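Local coordinates for uncharacterized protein (PDB 3T8K) that is of unknown function but folds as an ankyrin-repeat-like stack of helical hairpins, a scaffold that in its relatives commonly serves protein binding, at residues R54-M59 with G92-L96; F79-Q84 with I116-I122; D106-L110 with Q142-Q146; Y136-F140 with I168-M173. All coordinates share one frame. Residue numbers count along the deposited sequence, not the author numbering.

Contact 1. Residues R54-M59 with G92-L96; sequences RYKISM and GTTEL
The guanidinium of Arg54 reaches across to Thr93, NH2 donating to OG1 at 2.8 Å and NH1 donating to the same OG1 at 3.3 Å, so one hydroxyl oxygen accepts from both nitrogens; that hydroxyl is also bonded to the carbonyl of Gly86. The bond joins consecutive outer helices of an ankyrin-type stack, 51-63 and 90-102, which run side by side in the same direction. Over these segments the axes approach to 10.7 Å and cross at 18°, with Tyr55 CA nearest Gly92 CA at 6.5 Å. Arg54 has chi1 and chi2 t and chi3 p, and one face of its guanidinium lies under Leu96 CD1. The Tyr55 ring (chi1 t) lies beside Gly92, its CD1 4.0 Å from Gly92 CA. Leu96 (m, t) is a knob in the hole formed by Arg54, Tyr55, Ser58 and Met59, a selenomethionine; Ser58 turns its hydroxyl back to Arg54 O, with OG at 2.7 Å. At the far end of the hole, Met59 CE meets Leu96 CD2 at 3.3 Å.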
loop_
_atom_site.group_PDB
_atom_site.type_symbol
_atom_site.label_atom_id
_atom_site.label_comp_id
_atom_site.label_asym_id
_atom_site.label_seq_id
_atom_site.Cartn_x
_atom_site.Cartn_y
_atom_site.Cartn_z
ATOM N N ARG A 54 0.249 3.055 -14.279
ATOM C CA ARG A 54 -0.414 1.817 -13.873
ATOM C C ARG A 54 -1.397 1.341 -14.930
ATOM O O ARG A 54 -1.469 0.153 -15.245
ATOM C CB ARG A 54 -1.167 2.009 -12.548
ATOM C CG ARG A 54 -1.687 0.712 -11.955
ATOM C CD ARG A 54 -2.786 0.945 -10.891
ATOM N NE ARG A 54 -3.976 1.565 -11.482
ATOM C CZ ARG A 54 -5.196 1.539 -10.942
ATOM N NH1 ARG A 54 -5.407 0.920 -9.788
ATOM N NH2 ARG A 54 -6.208 2.129 -11.559
ATOM N N TYR A 55 -2.189 2.275 -15.444
ATOM C CA TYR A 55 -3.200 1.947 -16.433
ATOM C C TYR A 55 -2.585 1.606 -17.793
ATOM O O TYR A 55 -2.884 0.556 -18.358
ATOM C CB TYR A 55 -4.213 3.090 -16.562
ATOM C CG TYR A 55 -5.317 2.819 -17.558
ATOM C CD1 TYR A 55 -6.450 2.101 -17.190
ATOM C CD2 TYR A 55 -5.230 3.283 -18.867
ATOM C CE1 TYR A 55 -7.464 1.850 -18.097
ATOM C CE2 TYR A 55 -6.242 3.038 -19.781
ATOM C CZ TYR A 55 -7.355 2.320 -19.390
ATOM O OH TYR A 55 -8.367 2.074 -20.292
ATOM N N LYS A 56 -1.728 2.485 -18.311
ATOM C CA LYS A 56 -1.139 2.281 -19.638
ATOM C C LYS A 56 -0.325 0.987 -19.709
ATOM O O LYS A 56 -0.436 0.224 -20.672
ATOM C CB LYS A 56 -0.264 3.473 -20.037
ATOM C CG LYS A 56 -1.044 4.719 -20.415
ATOM C CD LYS A 56 -0.115 5.892 -20.679
ATOM C CE LYS A 56 -0.894 7.132 -21.098
ATOM N NZ LYS A 56 0.015 8.276 -21.402
ATOM N N ILE A 57 0.493 0.742 -18.689
ATOM C CA ILE A 57 1.294 -0.483 -18.646
ATOM C C ILE A 57 0.399 -1.708 -18.494
ATOM O O ILE A 57 0.664 -2.762 -19.075
ATOM C CB ILE A 57 2.316 -0.455 -17.484
ATOM C CG1 ILE A 57 3.259 0.740 -17.645
ATOM C CG2 ILE A 57 3.085 -1.767 -17.409
ATOM C CD1 ILE A 57 4.158 0.989 -16.447
ATOM N N SER A 58 -0.663 -1.575 -17.695
ATOM C CA SER A 58 -1.566 -2.698 -17.486
ATOM C C SER A 58 -2.245 -3.084 -18.788
ATOM O O SER A 58 -2.302 -4.263 -19.144
ATOM C CB SER A 58 -2.630 -2.370 -16.431
ATOM O OG SER A 58 -2.094 -2.460 -15.124
HETATM N N MSE A 59 -2.775 -2.082 -19.484
HETATM C CA MSE A 59 -3.454 -2.312 -20.758
HETATM C C MSE A 59 -2.515 -2.885 -21.808
HETATM O O MSE A 59 -2.902 -3.744 -22.599
HETATM C CB MSE A 59 -4.085 -1.021 -21.264
HETATM C CG MSE A 59 -5.162 -0.481 -20.342
HETATM SE SE MSE A 59 -6.777 -1.603 -20.288
HETATM C CE MSE A 59 -6.123 -3.206 -19.412
ATOM N N GLY A 92 -10.218 4.394 -14.228
ATOM C CA GLY A 92 -9.219 3.414 -14.618
ATOM C C GLY A 92 -9.331 2.104 -13.862
ATOM O O GLY A 92 -9.252 1.022 -14.440
ATOM N N THR A 93 -9.527 2.205 -12.554
ATOM C CA THR A 93 -9.670 1.036 -11.704
ATOM C C THR A 93 -10.904 0.229 -12.100
ATOM O O THR A 93 -10.877 -0.997 -12.106
ATOM C CB THR A 93 -9.736 1.468 -10.232
ATOM O OG1 THR A 93 -8.475 2.041 -9.867
ATOM C CG2 THR A 93 -10.062 0.291 -9.308
ATOM N N THR A 94 -11.988 0.922 -12.428
ATOM C CA THR A 94 -13.207 0.251 -12.846
ATOM C C THR A 94 -12.978 -0.522 -14.137
ATOM O O THR A 94 -13.331 -1.695 -14.238
ATOM C CB THR A 94 -14.342 1.253 -13.049
ATOM O OG1 THR A 94 -14.569 1.945 -11.816
ATOM C CG2 THR A 94 -15.621 0.537 -13.465
ATOM N N GLU A 95 -12.388 0.158 -15.118
ATOM C CA GLU A 95 -12.048 -0.441 -16.406
ATOM C C GLU A 95 -11.194 -1.700 -16.248
ATOM O O GLU A 95 -11.466 -2.731 -16.873
ATOM C CB GLU A 95 -11.319 0.582 -17.279
ATOM C CG GLU A 95 -12.022 0.890 -18.586
ATOM C CD GLU A 95 -12.130 -0.325 -19.484
ATOM O OE1 GLU A 95 -11.079 -0.817 -19.941
ATOM O OE2 GLU A 95 -13.264 -0.788 -19.725
ATOM N N LEU A 96 -10.154 -1.614 -15.422
ATOM C CA LEU A 96 -9.284 -2.760 -15.176
ATOM C C LEU A 96 -10.041 -3.904 -14.484
ATOM O O LEU A 96 -9.848 -5.077 -14.823
ATOM C CB LEU A 96 -8.049 -2.356 -14.359
ATOM C CG LEU A 96 -7.013 -1.495 -15.089
ATOM C CD1 LEU A 96 -5.902 -1.035 -14.140
ATOM C CD2 LEU A 96 -6.425 -2.263 -16.250
#

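Contact 2. Residues F79-Q84 with I116-I122; sequences FFPLFQ and IVVFKNI
Helix 79-85, the first helix of an ankyrin-type hairpin, packs here against the matching part of the next repeat, where residues 116-122 form a type I turn (Val117 to Lys120) leading into 3-10 backbone that runs on through Ile122. CA atoms pair as Phe80 with Val118 (5.3 Å), Phe83 with Phe119 (5.7 Å) and Gln84 with Asn121 (5.8 Å). Phe83, chi1 m, points at the turn: Phe119 CB lies over its face in a CH-pi contact, 4.1 Å from the centroid, and Phe83 CD1 touches Ile122 CG2 at 3.4 Å. Phe80 takes chi1 t instead, bringing its ring edge to Ile116 CD1, 4.2 Å from Phe80 CE1. Val118 (p) fits between Phe79 and Phe80, with CG1 3.7 Å from Phe79 CB and CG2 3.6 Å from Phe80 CB. Asn121, chi1 t, sends ND2 to Phe83 O (3.1 Å, nearly linear). Gln84, m at chi1 and chi2, curls back so that a water links its OE1 (2.7 Å) to Val118 O (2.8 Å) and Asn121 N (2.9 Å).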
loop_
_atom_site.group_PDB
_atom_site.type_symbol
_atom_site.label_atom_id
_atom_site.label_comp_id
_atom_site.label_asym_id
_atom_site.label_seq_id
_atom_site.Cartn_x
_atom_site.Cartn_y
_atom_site.Cartn_z
ATOM N N PHE A 79 -6.818 -8.697 -8.095
ATOM C CA PHE A 79 -7.779 -7.724 -7.579
ATOM C C PHE A 79 -7.275 -6.971 -6.345
ATOM O O PHE A 79 -7.668 -5.828 -6.114
ATOM C CB PHE A 79 -9.128 -8.385 -7.288
ATOM C CG PHE A 79 -9.884 -8.782 -8.517
ATOM C CD1 PHE A 79 -10.435 -7.815 -9.349
ATOM C CD2 PHE A 79 -10.055 -10.119 -8.838
ATOM C CE1 PHE A 79 -11.147 -8.170 -10.484
ATOM C CE2 PHE A 79 -10.762 -10.489 -9.971
ATOM C CZ PHE A 79 -11.312 -9.509 -10.801
ATOM N N PHE A 80 -6.412 -7.603 -5.548
ATOM C CA PHE A 80 -6.003 -6.980 -4.293
ATOM C C PHE A 80 -5.171 -5.720 -4.510
ATOM O O PHE A 80 -5.536 -4.655 -4.025
ATOM C CB PHE A 80 -5.277 -7.959 -3.371
ATOM C CG PHE A 80 -5.064 -7.425 -1.966
ATOM C CD1 PHE A 80 -6.136 -7.278 -1.092
ATOM C CD2 PHE A 80 -3.787 -7.079 -1.524
ATOM C CE1 PHE A 80 -5.942 -6.793 0.198
ATOM C CE2 PHE A 80 -3.586 -6.596 -0.239
ATOM C CZ PHE A 80 -4.663 -6.450 0.623
ATOM N N PRO A 81 -4.054 -5.829 -5.254
ATOM C CA PRO A 81 -3.296 -4.596 -5.474
ATOM C C PRO A 81 -4.090 -3.594 -6.297
ATOM O O PRO A 81 -3.898 -2.392 -6.117
ATOM C CB PRO A 81 -2.037 -5.071 -6.228
ATOM C CG PRO A 81 -2.384 -6.433 -6.751
ATOM C CD PRO A 81 -3.339 -7.016 -5.754
ATOM N N LEU A 82 -4.963 -4.075 -7.180
ATOM C CA LEU A 82 -5.840 -3.189 -7.947
ATOM C C LEU A 82 -6.647 -2.297 -7.013
ATOM O O LEU A 82 -6.656 -1.071 -7.148
ATOM C CB LEU A 82 -6.810 -4.001 -8.801
ATOM C CG LEU A 82 -7.889 -3.179 -9.514
ATOM C CD1 LEU A 82 -7.266 -2.246 -10.538
ATOM C CD2 LEU A 82 -8.872 -4.105 -10.196
ATOM N N PHE A 83 -7.326 -2.923 -6.061
ATOM C CA PHE A 83 -8.197 -2.178 -5.147
ATOM C C PHE A 83 -7.443 -1.422 -4.047
ATOM O O PHE A 83 -7.865 -0.336 -3.634
ATOM C CB PHE A 83 -9.281 -3.099 -4.577
ATOM C CG PHE A 83 -10.250 -3.586 -5.614
ATOM C CD1 PHE A 83 -10.823 -2.689 -6.507
ATOM C CD2 PHE A 83 -10.568 -4.939 -5.716
ATOM C CE1 PHE A 83 -11.716 -3.128 -7.486
ATOM C CE2 PHE A 83 -11.453 -5.389 -6.684
ATOM C CZ PHE A 83 -12.030 -4.482 -7.572
ATOM N N GLN A 84 -6.332 -1.981 -3.576
ATOM C CA GLN A 84 -5.494 -1.275 -2.606
ATOM C C GLN A 84 -4.965 0.047 -3.161
ATOM O O GLN A 84 -4.933 1.050 -2.454
ATOM C CB GLN A 84 -4.324 -2.151 -2.158
ATOM C CG GLN A 84 -4.740 -3.293 -1.270
ATOM C CD GLN A 84 -5.505 -2.817 -0.048
ATOM O OE1 GLN A 84 -6.688 -3.101 0.091
ATOM N NE2 GLN A 84 -4.827 -2.090 0.846
ATOM N N ILE A 116 -10.176 -11.243 4.343
ATOM C CA ILE A 116 -11.071 -10.152 3.965
ATOM C C ILE A 116 -11.471 -10.232 2.499
ATOM O O ILE A 116 -10.726 -10.767 1.675
ATOM C CB ILE A 116 -10.405 -8.770 4.193
ATOM C CG1 ILE A 116 -9.113 -8.639 3.388
ATOM C CG2 ILE A 116 -10.142 -8.532 5.685
ATOM C CD1 ILE A 116 -8.478 -7.271 3.510
ATOM N N VAL A 117 -12.641 -9.700 2.159
ATOM C CA VAL A 117 -12.985 -9.600 0.737
ATOM C C VAL A 117 -11.909 -8.786 0.024
ATOM O O VAL A 117 -11.303 -7.878 0.605
ATOM C CB VAL A 117 -14.375 -9.004 0.487
ATOM C CG1 VAL A 117 -15.456 -9.959 1.004
ATOM C CG2 VAL A 117 -14.502 -7.624 1.143
ATOM N N VAL A 118 -11.646 -9.132 -1.232
ATOM C CA VAL A 118 -10.464 -8.589 -1.901
ATOM C C VAL A 118 -10.657 -7.119 -2.262
ATOM O O VAL A 118 -9.680 -6.388 -2.458
ATOM C CB VAL A 118 -10.094 -9.425 -3.147
ATOM C CG1 VAL A 118 -11.078 -9.162 -4.277
ATOM C CG2 VAL A 118 -8.663 -9.143 -3.575
ATOM N N PHE A 119 -11.921 -6.696 -2.316
ATOM C CA PHE A 119 -12.289 -5.315 -2.641
ATOM C C PHE A 119 -12.553 -4.456 -1.408
ATOM O O PHE A 119 -13.093 -3.358 -1.517
ATOM C CB PHE A 119 -13.526 -5.276 -3.553
ATOM C CG PHE A 119 -14.610 -6.219 -3.138
ATOM C CD1 PHE A 119 -15.593 -5.825 -2.244
ATOM C CD2 PHE A 119 -14.630 -7.518 -3.627
ATOM C CE1 PHE A 119 -16.584 -6.709 -1.854
ATOM C CE2 PHE A 119 -15.609 -8.404 -3.241
ATOM C CZ PHE A 119 -16.591 -7.998 -2.352
ATOM N N LYS A 120 -12.148 -4.925 -0.234
ATOM C CA LYS A 120 -12.507 -4.199 0.989
ATOM C C LYS A 120 -12.085 -2.727 0.954
ATOM O O LYS A 120 -12.793 -1.858 1.472
ATOM C CB LYS A 120 -11.926 -4.877 2.221
ATOM C CG LYS A 120 -12.139 -4.072 3.493
ATOM C CD LYS A 120 -11.930 -4.934 4.731
ATOM C CE LYS A 120 -12.123 -4.124 5.996
ATOM N NZ LYS A 120 -12.225 -5.002 7.192
ATOM N N ASN A 121 -10.936 -2.440 0.350
ATOM C CA ASN A 121 -10.428 -1.066 0.351
ATOM C C ASN A 121 -11.316 -0.081 -0.415
ATOM O O ASN A 121 -11.257 1.124 -0.173
ATOM C CB ASN A 121 -8.997 -1.006 -0.199
ATOM C CG ASN A 121 -8.290 0.303 0.141
ATOM O OD1 ASN A 121 -8.343 0.781 1.277
ATOM N ND2 ASN A 121 -7.624 0.888 -0.849
ATOM N N ILE A 122 -12.141 -0.566 -1.340
ATOM C CA ILE A 122 -12.914 0.386 -2.140
ATOM C C ILE A 122 -13.871 1.167 -1.259
ATOM O O ILE A 122 -14.296 2.272 -1.602
ATOM C CB ILE A 122 -13.654 -0.274 -3.324
ATOM C CG1 ILE A 122 -14.875 -1.067 -2.848
ATOM C CG2 ILE A 122 -12.686 -1.130 -4.138
ATOM C CD1 ILE A 122 -15.708 -1.623 -3.982
HETATM O O HOH W 1 -8.979 -4.040 -1.097
#

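Contact 3. Residues D106-L110 with Q142-Q146; sequences DITAL and QSGLQ
Two loops of successive ankyrin-type repeats lie side by side here, each following the outer helix of its hairpin: residues 106-110 come after helix 90-102, and residues 142-146 follow the end of helix 129-140. Neither has regular secondary structure, yet their end-to-end directions differ by only 7°, as befits equivalent turns in a repeat stack, and the closest CA atoms are those of Thr108 and Leu145, 4.9 Å apart. An Asx turn shapes the first loop: Asp106 OD1 accepts from Thr108 N (3.0 Å) and from Thr108 OG1 (2.7 Å), while OD2 forms a salt bridge with Arg71. With its hydroxyl so occupied and chi1 p, Thr108 presents CG2 to Ser143 O (3.3 Å) and CB to Gly144 O (3.4 Å). Gly144, at phi 97° and psi 9°, has a backbone that calls for glycine, and a CB there would also crowd Thr108 CG2. Buried Ile107 (t, t) and Leu145 continue the core between the repeats, Ile107 CG2 lying 4.1 Å from Leu145 CD2; the aliphatic Gln142 CG is 3.9 Å from Ile107 CG2. The direct hydrogen bond between the loops comes from Gln146, chi1 m and chi2 t, whose NE2 donates to Thr108 O at 2.9 Å and lies 3.5 Å from Leu110 CG. A water bridges the same two residues, donating to Thr108 O (2.7 Å) and accepting from Gln146 N (2.9 Å).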
loop_
_atom_site.group_PDB
_atom_site.type_symbol
_atom_site.label_atom_id
_atom_site.label_comp_id
_atom_site.label_asym_id
_atom_site.label_seq_id
_atom_site.Cartn_x
_atom_site.Cartn_y
_atom_site.Cartn_z
ATOM N N ASP A 106 -10.616 -14.206 -10.588
ATOM C CA ASP A 106 -11.588 -14.582 -9.557
ATOM C C ASP A 106 -11.688 -13.546 -8.438
ATOM O O ASP A 106 -10.776 -13.404 -7.621
ATOM C CB ASP A 106 -11.209 -15.946 -8.976
ATOM C CG ASP A 106 -12.107 -16.365 -7.829
ATOM O OD1 ASP A 106 -13.268 -15.901 -7.769
ATOM O OD2 ASP A 106 -11.649 -17.173 -6.996
ATOM N N ILE A 107 -12.810 -12.831 -8.393
ATOM C CA ILE A 107 -12.983 -11.777 -7.402
ATOM C C ILE A 107 -13.599 -12.306 -6.105
ATOM O O ILE A 107 -13.675 -11.577 -5.113
ATOM C CB ILE A 107 -13.841 -10.609 -7.972
ATOM C CG1 ILE A 107 -13.621 -9.328 -7.165
ATOM C CG2 ILE A 107 -15.324 -10.998 -8.046
ATOM C CD1 ILE A 107 -14.292 -8.115 -7.775
ATOM N N THR A 108 -14.025 -13.569 -6.101
ATOM C CA THR A 108 -14.699 -14.136 -4.919
ATOM C C THR A 108 -13.718 -14.639 -3.862
ATOM O O THR A 108 -14.061 -14.766 -2.692
ATOM C CB THR A 108 -15.654 -15.297 -5.290
ATOM O OG1 THR A 108 -14.894 -16.430 -5.730
ATOM C CG2 THR A 108 -16.608 -14.878 -6.385
ATOM N N ALA A 109 -12.496 -14.941 -4.281
ATOM C CA ALA A 109 -11.481 -15.412 -3.344
ATOM C C ALA A 109 -11.111 -14.339 -2.333
ATOM O O ALA A 109 -10.983 -13.165 -2.678
ATOM C CB ALA A 109 -10.238 -15.871 -4.109
ATOM N N LEU A 110 -10.936 -14.749 -1.079
ATOM C CA LEU A 110 -10.531 -13.842 -0.022
ATOM C C LEU A 110 -9.074 -13.464 -0.144
ATOM O O LEU A 110 -8.314 -14.104 -0.872
ATOM C CB LEU A 110 -10.759 -14.488 1.343
ATOM C CG LEU A 110 -12.224 -14.807 1.618
ATOM C CD1 LEU A 110 -12.418 -15.245 3.064
ATOM C CD2 LEU A 110 -13.067 -13.595 1.294
ATOM N N GLN A 142 -21.282 -10.618 -9.741
ATOM C CA GLN A 142 -20.580 -11.890 -9.642
ATOM C C GLN A 142 -21.165 -12.749 -8.519
ATOM O O GLN A 142 -21.310 -12.294 -7.384
ATOM C CB GLN A 142 -19.088 -11.655 -9.401
ATOM C CG GLN A 142 -18.460 -10.648 -10.355
ATOM C CD GLN A 142 -18.674 -11.007 -11.815
ATOM O OE1 GLN A 142 -18.482 -12.152 -12.219
ATOM N NE2 GLN A 142 -19.086 -10.029 -12.612
ATOM N N SER A 143 -21.481 -13.996 -8.851
ATOM C CA SER A 143 -21.941 -14.971 -7.874
ATOM C C SER A 143 -20.797 -15.379 -6.966
ATOM O O SER A 143 -19.653 -15.464 -7.407
ATOM C CB SER A 143 -22.475 -16.207 -8.601
ATOM O OG SER A 143 -22.833 -17.233 -7.690
ATOM N N GLY A 144 -21.091 -15.632 -5.695
ATOM C CA GLY A 144 -20.075 -16.179 -4.805
ATOM C C GLY A 144 -19.310 -15.207 -3.918
ATOM O O GLY A 144 -18.332 -15.595 -3.278
ATOM N N LEU A 145 -19.733 -13.948 -3.858
ATOM C CA LEU A 145 -19.082 -13.010 -2.942
ATOM C C LEU A 145 -19.256 -13.473 -1.492
ATOM O O LEU A 145 -20.336 -13.906 -1.090
ATOM C CB LEU A 145 -19.620 -11.588 -3.119
ATOM C CG LEU A 145 -19.459 -10.986 -4.518
ATOM C CD1 LEU A 145 -20.111 -9.606 -4.596
ATOM C CD2 LEU A 145 -17.998 -10.923 -4.914
ATOM N N GLN A 146 -18.184 -13.384 -0.713
ATOM C CA GLN A 146 -18.191 -13.889 0.654
ATOM C C GLN A 146 -18.407 -12.732 1.618
ATOM O O GLN A 146 -17.475 -12.263 2.277
ATOM C CB GLN A 146 -16.878 -14.623 0.948
ATOM C CG GLN A 146 -16.630 -15.795 0.008
ATOM C CD GLN A 146 -15.428 -16.629 0.405
ATOM O OE1 GLN A 146 -15.426 -17.275 1.452
ATOM N NE2 GLN A 146 -14.399 -16.623 -0.437
HETATM O O HOH W 2 -15.565 -12.723 -1.829
HETATM O O HOH W 3 -11.203 -17.729 -0.229
#

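Contact 4. Residues Y136-F140 with I168-M173; sequences YKLIF and IALKMM
Interlocking side chains, with no hydrogen bond between the segments, hold helix 129-140 to helix 167-180 at the C-terminal end of the ankyrin-type stack. The helices run roughly parallel, axes 11.2 Å apart at closest and crossed at -24°, with Tyr136 CA 7.2 Å from Ala169 CA and Phe140 CA 7.5 Å from Met172 CA. Two aromatic bumps one turn apart, both chi1 m, project from 136-140. Tyr136 fills the shallow hollow over small Ala169: its ring face looks on Ala169 CA, its OH lies 3.5 Å from Ala169 CB, and its CD2 lies 4.2 Å from Ile168 CG2. The hydroxyl itself is bonded to Glu129, whose carboxylate also receives the backbone NH groups of Ile168 and Ala169. In return, selenomethionine Met172 (m, t, p) pushes back toward 136-140: SE packs 3.6 Å from Tyr136 CB and makes an oblique Met-aromatic contact with the Tyr136 ring, 5.0 Å from its centroid, and CE is 4.2 Å from Lys137 CG. Phe140 then lies along the backbone of the facing helix, Met172 O and Met173 N over one ring face. Its CE2 is 3.9 Å from Met172 CB, and its tip CZ presses on CG of selenomethionine Met173 at 3.4 Å.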
loop_
_atom_site.group_PDB
_atom_site.type_symbol
_atom_site.label_atom_id
_atom_site.label_comp_id
_atom_site.label_asym_id
_atom_site.label_seq_id
_atom_site.Cartn_x
_atom_site.Cartn_y
_atom_site.Cartn_z
ATOM N N TYR A 136 -19.371 -0.904 -8.457
ATOM C CA TYR A 136 -20.268 -1.667 -7.591
ATOM C C TYR A 136 -21.064 -2.702 -8.399
ATOM O O TYR A 136 -21.234 -3.848 -7.979
ATOM C CB TYR A 136 -21.253 -0.733 -6.877
ATOM C CG TYR A 136 -20.702 0.090 -5.728
ATOM C CD1 TYR A 136 -19.507 -0.236 -5.096
ATOM C CD2 TYR A 136 -21.409 1.191 -5.254
ATOM C CE1 TYR A 136 -19.028 0.524 -4.035
ATOM C CE2 TYR A 136 -20.939 1.951 -4.201
ATOM C CZ TYR A 136 -19.758 1.616 -3.593
ATOM O OH TYR A 136 -19.304 2.384 -2.548
ATOM N N LYS A 137 -21.553 -2.285 -9.561
ATOM C CA LYS A 137 -22.324 -3.168 -10.431
ATOM C C LYS A 137 -21.501 -4.355 -10.912
ATOM O O LYS A 137 -22.001 -5.480 -10.962
ATOM C CB LYS A 137 -22.888 -2.394 -11.623
ATOM C CG LYS A 137 -24.018 -1.441 -11.241
ATOM C CD LYS A 137 -24.602 -0.773 -12.477
ATOM C CE LYS A 137 -25.779 0.119 -12.142
ATOM N NZ LYS A 137 -26.335 0.720 -13.385
ATOM N N LEU A 138 -20.246 -4.095 -11.274
ATOM C CA LEU A 138 -19.347 -5.151 -11.719
ATOM C C LEU A 138 -19.201 -6.185 -10.617
ATOM O O LEU A 138 -19.372 -7.384 -10.836
ATOM C CB LEU A 138 -17.969 -4.577 -12.074
ATOM C CG LEU A 138 -17.842 -3.811 -13.388
ATOM C CD1 LEU A 138 -16.466 -3.156 -13.495
ATOM C CD2 LEU A 138 -18.094 -4.745 -14.572
ATOM N N ILE A 139 -18.883 -5.711 -9.418
ATOM C CA ILE A 139 -18.646 -6.605 -8.298
ATOM C C ILE A 139 -19.881 -7.415 -7.898
ATOM O O ILE A 139 -19.811 -8.637 -7.779
ATOM C CB ILE A 139 -18.079 -5.840 -7.090
ATOM C CG1 ILE A 139 -16.722 -5.221 -7.459
ATOM C CG2 ILE A 139 -17.938 -6.765 -5.895
ATOM C CD1 ILE A 139 -16.130 -4.353 -6.365
ATOM N N PHE A 140 -21.016 -6.748 -7.707
ATOM C CA PHE A 140 -22.205 -7.438 -7.220
ATOM C C PHE A 140 -22.918 -8.288 -8.272
ATOM O O PHE A 140 -23.858 -9.006 -7.938
ATOM C CB PHE A 140 -23.170 -6.455 -6.542
ATOM C CG PHE A 140 -22.604 -5.837 -5.291
ATOM C CD1 PHE A 140 -22.329 -6.624 -4.181
ATOM C CD2 PHE A 140 -22.315 -4.484 -5.235
ATOM C CE1 PHE A 140 -21.796 -6.070 -3.033
ATOM C CE2 PHE A 140 -21.779 -3.923 -4.090
ATOM C CZ PHE A 140 -21.523 -4.718 -2.986
ATOM N N ILE A 168 -24.945 3.525 -0.352
ATOM C CA ILE A 168 -25.226 2.841 -1.612
ATOM C C ILE A 168 -24.624 1.437 -1.608
ATOM O O ILE A 168 -25.287 0.463 -1.961
ATOM C CB ILE A 168 -24.722 3.640 -2.838
ATOM C CG1 ILE A 168 -25.374 5.024 -2.874
ATOM C CG2 ILE A 168 -25.029 2.890 -4.124
ATOM C CD1 ILE A 168 -25.033 5.841 -4.108
ATOM N N ALA A 169 -23.365 1.331 -1.198
ATOM C CA ALA A 169 -22.727 0.026 -1.090
ATOM C C ALA A 169 -23.503 -0.857 -0.108
ATOM O O ALA A 169 -23.645 -2.060 -0.322
ATOM C CB ALA A 169 -21.281 0.177 -0.645
ATOM N N LEU A 170 -24.006 -0.258 0.966
ATOM C CA LEU A 170 -24.687 -1.034 1.998
ATOM C C LEU A 170 -25.973 -1.623 1.440
ATOM O O LEU A 170 -26.271 -2.796 1.640
ATOM C CB LEU A 170 -25.000 -0.173 3.228
ATOM C CG LEU A 170 -25.773 -0.931 4.308
ATOM C CD1 LEU A 170 -24.910 -2.056 4.864
ATOM C CD2 LEU A 170 -26.225 0.007 5.423
ATOM N N LYS A 171 -26.731 -0.784 0.743
ATOM C CA LYS A 171 -27.984 -1.195 0.117
ATOM C C LYS A 171 -27.744 -2.316 -0.885
ATOM O O LYS A 171 -28.469 -3.305 -0.917
ATOM C CB LYS A 171 -28.635 -0.001 -0.578
ATOM C CG LYS A 171 -29.933 -0.326 -1.321
ATOM C CD LYS A 171 -30.864 -1.169 -0.471
ATOM C CE LYS A 171 -32.079 -1.623 -1.271
ATOM N NZ LYS A 171 -32.812 -2.702 -0.560
HETATM N N MSE A 172 -26.712 -2.160 -1.703
HETATM C CA MSE A 172 -26.426 -3.161 -2.717
HETATM C C MSE A 172 -25.969 -4.488 -2.109
HETATM O O MSE A 172 -26.280 -5.556 -2.638
HETATM C CB MSE A 172 -25.419 -2.621 -3.734
HETATM C CG MSE A 172 -25.993 -1.476 -4.563
HETATM SE SE MSE A 172 -24.731 -0.786 -5.872
HETATM C CE MSE A 172 -24.916 -2.182 -7.212
HETATM N N MSE A 173 -25.244 -4.429 -0.994
HETATM C CA MSE A 173 -24.821 -5.653 -0.319
HETATM C C MSE A 173 -26.007 -6.362 0.319
HETATM O O MSE A 173 -26.101 -7.587 0.267
HETATM C CB MSE A 173 -23.773 -5.368 0.755
HETATM C CG MSE A 173 -22.355 -5.268 0.264
HETATM SE SE MSE A 173 -21.209 -5.173 1.836
HETATM C CE MSE A 173 -21.416 -6.959 2.503
#

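From the N terminus, helix 51-63 meets helix 90-102 in contact 1, closing a loop that contains helix 79-85. Contact 2 starts on that enclosed helix and ends in the 116-122 turn, so the two cross along the chain; Leu82 packs on Thr93 and Leu96 between them. Contact 3 opens at 106-110, before contact 2 closes, and crosses it; Phe79 and Val118 both touch Ile107. Contact 4 opens at 136-140, inside the span of contact 3, and crosses that too, with Ile139 shared against Ile107 and Leu145. Contacts 1 and 4 follow in series, touching where Leu138 meets Thr94. Each step thus joins neighbouring repeats, through outer helices, inner segments or loops.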